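Side-chain contacts in gene 12 protein (Mycobacterium phage D29, PDB 3HC7), which cleaves the bond linking mycolic acids to the arabinogalactan-peptidoglycan of the mycobacterial host cell wall, so that phage progeny can escape during lysis: residues A74-A79 with H94-P99; Q90-H95 with H108-V113. One frame throughout, in Å; residues are numbered along the deposited sequence.

Contact 1 of 2, residues A74-A79 with H94-P99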
loop_
_atom_site.group_PDB
_atom_site.type_symbol
_atom_site.label_atom_id
_atom_site.label_comp_id
_atom_site.label_asym_id
_atom_site.label_seq_id
_atom_site.Cartn_x
_atom_site.Cartn_y
_atom_site.Cartn_z
ATOM N N ALA A 74 1.823 19.239 16.323
ATOM C CA ALA A 74 2.339 18.748 15.053
ATOM C C ALA A 74 1.266 17.981 14.303
ATOM O O ALA A 74 0.692 17.023 14.831
ATOM C CB ALA A 74 3.550 17.859 15.283
ATOM N N ASP A 75 0.984 18.411 13.078
ATOM C CA ASP A 75 0.093 17.662 12.205
ATOM C C ASP A 75 0.932 16.582 11.545
ATOM O O ASP A 75 2.140 16.519 11.776
ATOM C CB ASP A 75 -0.537 18.580 11.161
ATOM C CG ASP A 75 -1.569 19.517 11.762
ATOM O OD1 ASP A 75 -2.104 19.200 12.846
ATOM O OD2 ASP A 75 -1.847 20.564 11.142
ATOM N N PHE A 76 0.314 15.725 10.744
ATOM C CA PHE A 76 1.109 14.697 10.061
ATOM C C PHE A 76 0.568 14.295 8.702
ATOM O O PHE A 76 -0.551 14.655 8.326
ATOM C CB PHE A 76 1.323 13.461 10.951
ATOM C CG PHE A 76 0.100 12.589 11.105
ATOM C CD1 PHE A 76 -1.023 13.052 11.779
ATOM C CD2 PHE A 76 0.085 11.294 10.597
ATOM C CE1 PHE A 76 -2.149 12.256 11.932
ATOM C CE2 PHE A 76 -1.034 10.478 10.750
ATOM C CZ PHE A 76 -2.155 10.963 11.416
ATOM N N ALA A 77 1.392 13.542 7.978
ATOM C CA ALA A 77 1.049 13.017 6.670
ATOM C C ALA A 77 1.627 11.610 6.560
ATOM O O ALA A 77 2.547 11.249 7.297
ATOM C CB ALA A 77 1.616 13.921 5.575
ATOM N N MET A 78 1.087 10.812 5.651
ATOM C CA MET A 78 1.592 9.461 5.445
ATOM C C MET A 78 1.778 9.181 3.961
ATOM O O MET A 78 1.050 9.714 3.122
ATOM C CB MET A 78 0.639 8.426 6.051
ATOM C CG MET A 78 0.478 8.504 7.567
ATOM S SD MET A 78 -0.602 7.202 8.204
ATOM C CE MET A 78 -2.125 7.594 7.350
ATOM N N ALA A 79 2.757 8.341 3.646
ATOM C CA ALA A 79 3.051 7.996 2.263
ATOM C C ALA A 79 3.529 6.558 2.168
ATOM O O ALA A 79 4.501 6.168 2.815
ATOM C CB ALA A 79 4.102 8.940 1.686
ATOM N N HIS A 94 -8.567 1.309 9.490
ATOM C CA HIS A 94 -8.949 0.545 10.669
ATOM C C HIS A 94 -8.366 1.030 11.977
ATOM O O HIS A 94 -8.668 0.451 13.014
ATOM C CB HIS A 94 -8.601 -0.937 10.490
ATOM C CG HIS A 94 -9.362 -1.600 9.391
ATOM N ND1 HIS A 94 -8.741 -2.229 8.331
ATOM C CD2 HIS A 94 -10.695 -1.721 9.176
ATOM C CE1 HIS A 94 -9.661 -2.713 7.514
ATOM N NE2 HIS A 94 -10.854 -2.418 8.003
ATOM N N HIS A 95 -7.529 2.070 11.944
ATOM C CA HIS A 95 -6.925 2.564 13.180
ATOM C C HIS A 95 -7.077 4.068 13.388
ATOM O O HIS A 95 -7.132 4.533 14.523
ATOM C CB HIS A 95 -5.468 2.105 13.310
ATOM C CG HIS A 95 -5.324 0.615 13.389
ATOM N ND1 HIS A 95 -5.064 -0.165 12.284
ATOM C CD2 HIS A 95 -5.430 -0.241 14.434
ATOM C CE1 HIS A 95 -5.004 -1.436 12.643
ATOM N NE2 HIS A 95 -5.221 -1.510 13.942
ATOM N N ILE A 96 -7.195 4.817 12.299
ATOM C CA ILE A 96 -7.432 6.254 12.402
ATOM C C ILE A 96 -8.907 6.621 12.254
ATOM O O ILE A 96 -9.454 7.351 13.081
ATOM C CB ILE A 96 -6.600 7.046 11.373
ATOM C CG1 ILE A 96 -5.109 6.736 11.553
ATOM C CG2 ILE A 96 -6.855 8.541 11.509
ATOM C CD1 ILE A 96 -4.193 7.412 10.525
ATOM N N LEU A 97 -9.555 6.116 11.208
ATOM C CA LEU A 97 -10.955 6.464 10.955
ATOM C C LEU A 97 -11.988 5.972 11.985
ATOM O O LEU A 97 -12.917 6.701 12.318
ATOM C CB LEU A 97 -11.383 6.038 9.549
ATOM C CG LEU A 97 -10.602 6.683 8.406
ATOM C CD1 LEU A 97 -11.179 6.264 7.078
ATOM C CD2 LEU A 97 -10.628 8.201 8.539
ATOM N N PRO A 98 -11.862 4.727 12.469
ATOM C CA PRO A 98 -12.975 4.262 13.312
ATOM C C PRO A 98 -13.120 5.033 14.619
ATOM O O PRO A 98 -12.121 5.441 15.196
ATOM C CB PRO A 98 -12.612 2.806 13.602
ATOM C CG PRO A 98 -11.751 2.391 12.380
ATOM C CD PRO A 98 -10.938 3.637 12.098
ATOM N N PRO A 99 -14.361 5.193 15.103
ATOM C CA PRO A 99 -14.623 6.040 16.277
ATOM C C PRO A 99 -13.929 5.521 17.536
ATOM O O PRO A 99 -13.794 6.275 18.496
ATOM C CB PRO A 99 -16.143 5.960 16.453
ATOM C CG PRO A 99 -16.677 5.385 15.197
ATOM C CD PRO A 99 -15.581 4.547 14.596
#
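Ile96, on helix 83-96, rests one methyl against two side chains of strand 76-81, Phe76 and Met78. That methyl, CD1, does all the close touching. Ile96 CD1 lies 3.8 Å from Met78 CE, and the two side chains reach toward each other tip to tip. The same Ile96 CD1 lies 4.2 Å from Phe76 CZ. It comes to the ring at the edge, near the ring plane, and not over a face. With chi2 at 177°, CD1 of Ile96 stands anti to its own CA, far from its own backbone and toward the strand. Met78 bends at its last torsion (chi3 -61°), and its terminal methyl turns to meet CD1. Both strand residues start toward the helix, two positions apart on the same face of the sheet. The backbones stay well apart: Met78 CA and Ile96 CA, the nearest pair, are 11.8 Å from each other. Side chains alone bridge the gap, and no hydrogen bond crosses it. The contact buries 90 Å² in all, and its tight part is wholly apolar. Helix 50-70 adds to it, with Leu68 against Phe76, and Leu60 and Ile64 against Met78. The other side is loose. Past Ile96 the chain runs on as loop, away from strand 76-81, to the exposed Pro99. The Ile96 carbonyl O, at this boundary, is hydrogen-bonded to His104 ND1. Ser82, the active-site serine, follows strand 76-81 directly and precedes helix 83-96. This strand-to-helix packing belongs to the beta-alpha-beta unit that carries the nucleophile elbow in the alpha/beta-hydrolase fold.

Contact 2 of 2, residues Q90-H95 with H108-V113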
loop_
_atom_site.group_PDB
_atom_site.type_symbol
_atom_site.label_atom_id
_atom_site.label_comp_id
_atom_site.label_asym_id
_atom_site.label_seq_id
_atom_site.Cartn_x
_atom_site.Cartn_y
_atom_site.Cartn_z
ATOM N N GLN A 90 -4.237 0.282 5.772
ATOM C CA GLN A 90 -4.782 -0.445 6.909
ATOM C C GLN A 90 -4.835 0.436 8.134
ATOM O O GLN A 90 -5.822 0.424 8.873
ATOM C CB GLN A 90 -3.956 -1.690 7.202
ATOM C CG GLN A 90 -4.217 -2.812 6.229
ATOM C CD GLN A 90 -5.556 -3.467 6.459
ATOM O OE1 GLN A 90 -5.870 -3.876 7.573
ATOM N NE2 GLN A 90 -6.350 -3.590 5.401
ATOM N N VAL A 91 -3.763 1.196 8.350
ATOM C CA VAL A 91 -3.685 2.084 9.497
ATOM C C VAL A 91 -4.778 3.136 9.404
ATOM O O VAL A 91 -5.488 3.372 10.367
ATOM C CB VAL A 91 -2.284 2.729 9.639
ATOM C CG1 VAL A 91 -2.330 3.912 10.588
ATOM C CG2 VAL A 91 -1.289 1.703 10.136
ATOM N N LEU A 92 -4.929 3.742 8.228
ATOM C CA LEU A 92 -5.960 4.748 8.015
ATOM C C LEU A 92 -7.352 4.175 8.246
ATOM O O LEU A 92 -8.095 4.653 9.102
ATOM C CB LEU A 92 -5.869 5.321 6.599
ATOM C CG LEU A 92 -6.891 6.382 6.164
ATOM C CD1 LEU A 92 -7.013 7.530 7.167
ATOM C CD2 LEU A 92 -6.511 6.935 4.805
ATOM N N LYS A 93 -7.711 3.160 7.465
ATOM C CA LYS A 93 -9.070 2.619 7.503
ATOM C C LYS A 93 -9.472 2.049 8.861
ATOM O O LYS A 93 -10.587 2.277 9.335
ATOM C CB LYS A 93 -9.266 1.546 6.433
ATOM C CG LYS A 93 -10.703 1.042 6.350
ATOM C CD LYS A 93 -10.902 0.020 5.238
ATOM C CE LYS A 93 -12.290 -0.612 5.324
ATOM N NZ LYS A 93 -12.596 -1.460 4.139
ATOM N N HIS A 94 -8.567 1.309 9.490
ATOM C CA HIS A 94 -8.949 0.545 10.669
ATOM C C HIS A 94 -8.366 1.030 11.977
ATOM O O HIS A 94 -8.668 0.451 13.014
ATOM C CB HIS A 94 -8.601 -0.937 10.490
ATOM C CG HIS A 94 -9.362 -1.600 9.391
ATOM N ND1 HIS A 94 -8.741 -2.229 8.331
ATOM C CD2 HIS A 94 -10.695 -1.721 9.176
ATOM C CE1 HIS A 94 -9.661 -2.713 7.514
ATOM N NE2 HIS A 94 -10.854 -2.418 8.003
ATOM N N HIS A 95 -7.529 2.070 11.944
ATOM C CA HIS A 95 -6.925 2.564 13.180
ATOM C C HIS A 95 -7.077 4.068 13.388
ATOM O O HIS A 95 -7.132 4.533 14.523
ATOM C CB HIS A 95 -5.468 2.105 13.310
ATOM C CG HIS A 95 -5.324 0.615 13.389
ATOM N ND1 HIS A 95 -5.064 -0.165 12.284
ATOM C CD2 HIS A 95 -5.430 -0.241 14.434
ATOM C CE1 HIS A 95 -5.004 -1.436 12.643
ATOM N NE2 HIS A 95 -5.221 -1.510 13.942
ATOM N N HIS A 108 -8.007 14.461 13.520
ATOM C CA HIS A 108 -8.099 15.885 13.222
ATOM C C HIS A 108 -6.739 16.486 12.867
ATOM O O HIS A 108 -6.660 17.620 12.392
ATOM C CB HIS A 108 -8.727 16.642 14.401
ATOM C CG HIS A 108 -7.849 16.705 15.610
ATOM N ND1 HIS A 108 -7.651 15.624 16.444
ATOM C CD2 HIS A 108 -7.116 17.720 16.128
ATOM C CE1 HIS A 108 -6.830 15.970 17.421
ATOM N NE2 HIS A 108 -6.491 17.237 17.252
ATOM N N ARG A 109 -5.671 15.726 13.084
ATOM C CA ARG A 109 -4.330 16.226 12.799
ATOM C C ARG A 109 -3.737 15.672 11.505
ATOM O O ARG A 109 -2.678 16.116 11.067
ATOM C CB ARG A 109 -3.396 15.953 13.973
ATOM C CG ARG A 109 -3.740 16.771 15.193
ATOM C CD ARG A 109 -3.129 16.171 16.432
ATOM N NE ARG A 109 -1.687 16.362 16.479
ATOM C CZ ARG A 109 -0.912 15.847 17.425
ATOM N NH1 ARG A 109 -1.452 15.108 18.390
ATOM N NH2 ARG A 109 0.397 16.064 17.405
ATOM N N LEU A 110 -4.425 14.713 10.896
ATOM C CA LEU A 110 -3.986 14.137 9.634
ATOM C C LEU A 110 -4.361 15.078 8.497
ATOM O O LEU A 110 -5.536 15.389 8.308
ATOM C CB LEU A 110 -4.633 12.768 9.417
ATOM C CG LEU A 110 -4.311 12.052 8.099
ATOM C CD1 LEU A 110 -2.815 11.814 7.951
ATOM C CD2 LEU A 110 -5.082 10.736 7.984
ATOM N N LYS A 111 -3.361 15.532 7.744
ATOM C CA LYS A 111 -3.607 16.492 6.672
ATOM C C LYS A 111 -3.531 15.879 5.278
ATOM O O LYS A 111 -4.304 16.244 4.390
ATOM C CB LYS A 111 -2.641 17.674 6.773
ATOM C CG LYS A 111 -2.792 18.490 8.047
ATOM C CD LYS A 111 -4.231 18.942 8.248
ATOM C CE LYS A 111 -4.363 19.805 9.496
ATOM N NZ LYS A 111 -5.779 20.174 9.773
ATOM N N LYS A 112 -2.600 14.950 5.083
ATOM C CA LYS A 112 -2.333 14.436 3.748
ATOM C C LYS A 112 -1.925 12.975 3.773
ATOM O O LYS A 112 -1.130 12.559 4.612
ATOM C CB LYS A 112 -1.212 15.241 3.079
ATOM C CG LYS A 112 -1.511 16.720 2.869
ATOM C CD LYS A 112 -0.278 17.451 2.379
ATOM C CE LYS A 112 -0.504 18.960 2.363
ATOM N NZ LYS A 112 -1.143 19.398 1.096
ATOM N N VAL A 113 -2.455 12.203 2.833
ATOM C CA VAL A 113 -2.027 10.825 2.661
ATOM C C VAL A 113 -1.689 10.592 1.211
ATOM O O VAL A 113 -2.411 11.049 0.324
ATOM C CB VAL A 113 -3.124 9.829 3.059
ATOM C CG1 VAL A 113 -2.569 8.420 3.049
ATOM C CG2 VAL A 113 -3.654 10.165 4.421
#
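No flat group takes part where Leu92 meets Leu110 and Val113; the rings of His94 and His108 lie away from that junction. Lys93 CG sits 3.8 Å above the His94 ring plane, over the centre of one face. Gln90 CD lies at the edge of the same ring, in plane. There His94 ND1 gives a weak hydrogen bond to Gln90 OE1 (3.4 Å, 145° at the hydrogen). Asp146 holds the neighbours of this ring, by a hydrogen bond to Gln90 NE2 and a salt bridge to Lys93 NZ. The His108 ring has Arg109 CG 3.4 Å above its plane, offset toward the rim of one face. Across the contact, Leu92 splits its two methyls between two partners on strand 110-116. Its CG is anti to the backbone N (chi1 179°), which sends the branch toward the strand. Leu92 CD1 meets Leu110 CD2 at 3.8 Å, where the two side chains cross at about a right angle. Leu92 CD2 faces Val113 CG2 more loosely, at 4.3 Å. All three residues are buried and start toward the opposite segment. Leu110 also touches Phe76 on the neighbouring strand, and Val113 touches Val88 one helical turn before Leu92. The polar partners of Gln90 and Lys93 lie elsewhere, at Asp146. Between the two segments the contact is methyl against methyl, with no hydrogen bond. It depends on the fit of the side chains and on their burial, with no directional bond across it.

How the contacts relate
The two contacts are almost on top of each other, with centres about 2 Å apart. Both use helix 83-96 and share His94 and His95. Along the chain, strand 76-81 comes first, then the helix, then strand 110-116. The two strands are parallel neighbours in the five-stranded sheet. Contact 1 joins the helix to the first strand and contact 2 joins it to the second, so together they pack the later part of one helix against two adjacent strands. Two probable hydrogen bonds tie the segments further: Leu97 N to Leu92 O (3.0 Å) and Arg109 NH2 to Ala74 O (2.8 Å). The result is one continuous apolar patch between helix and sheet in the beta-alpha-beta unit, away from the annotated active-site residues.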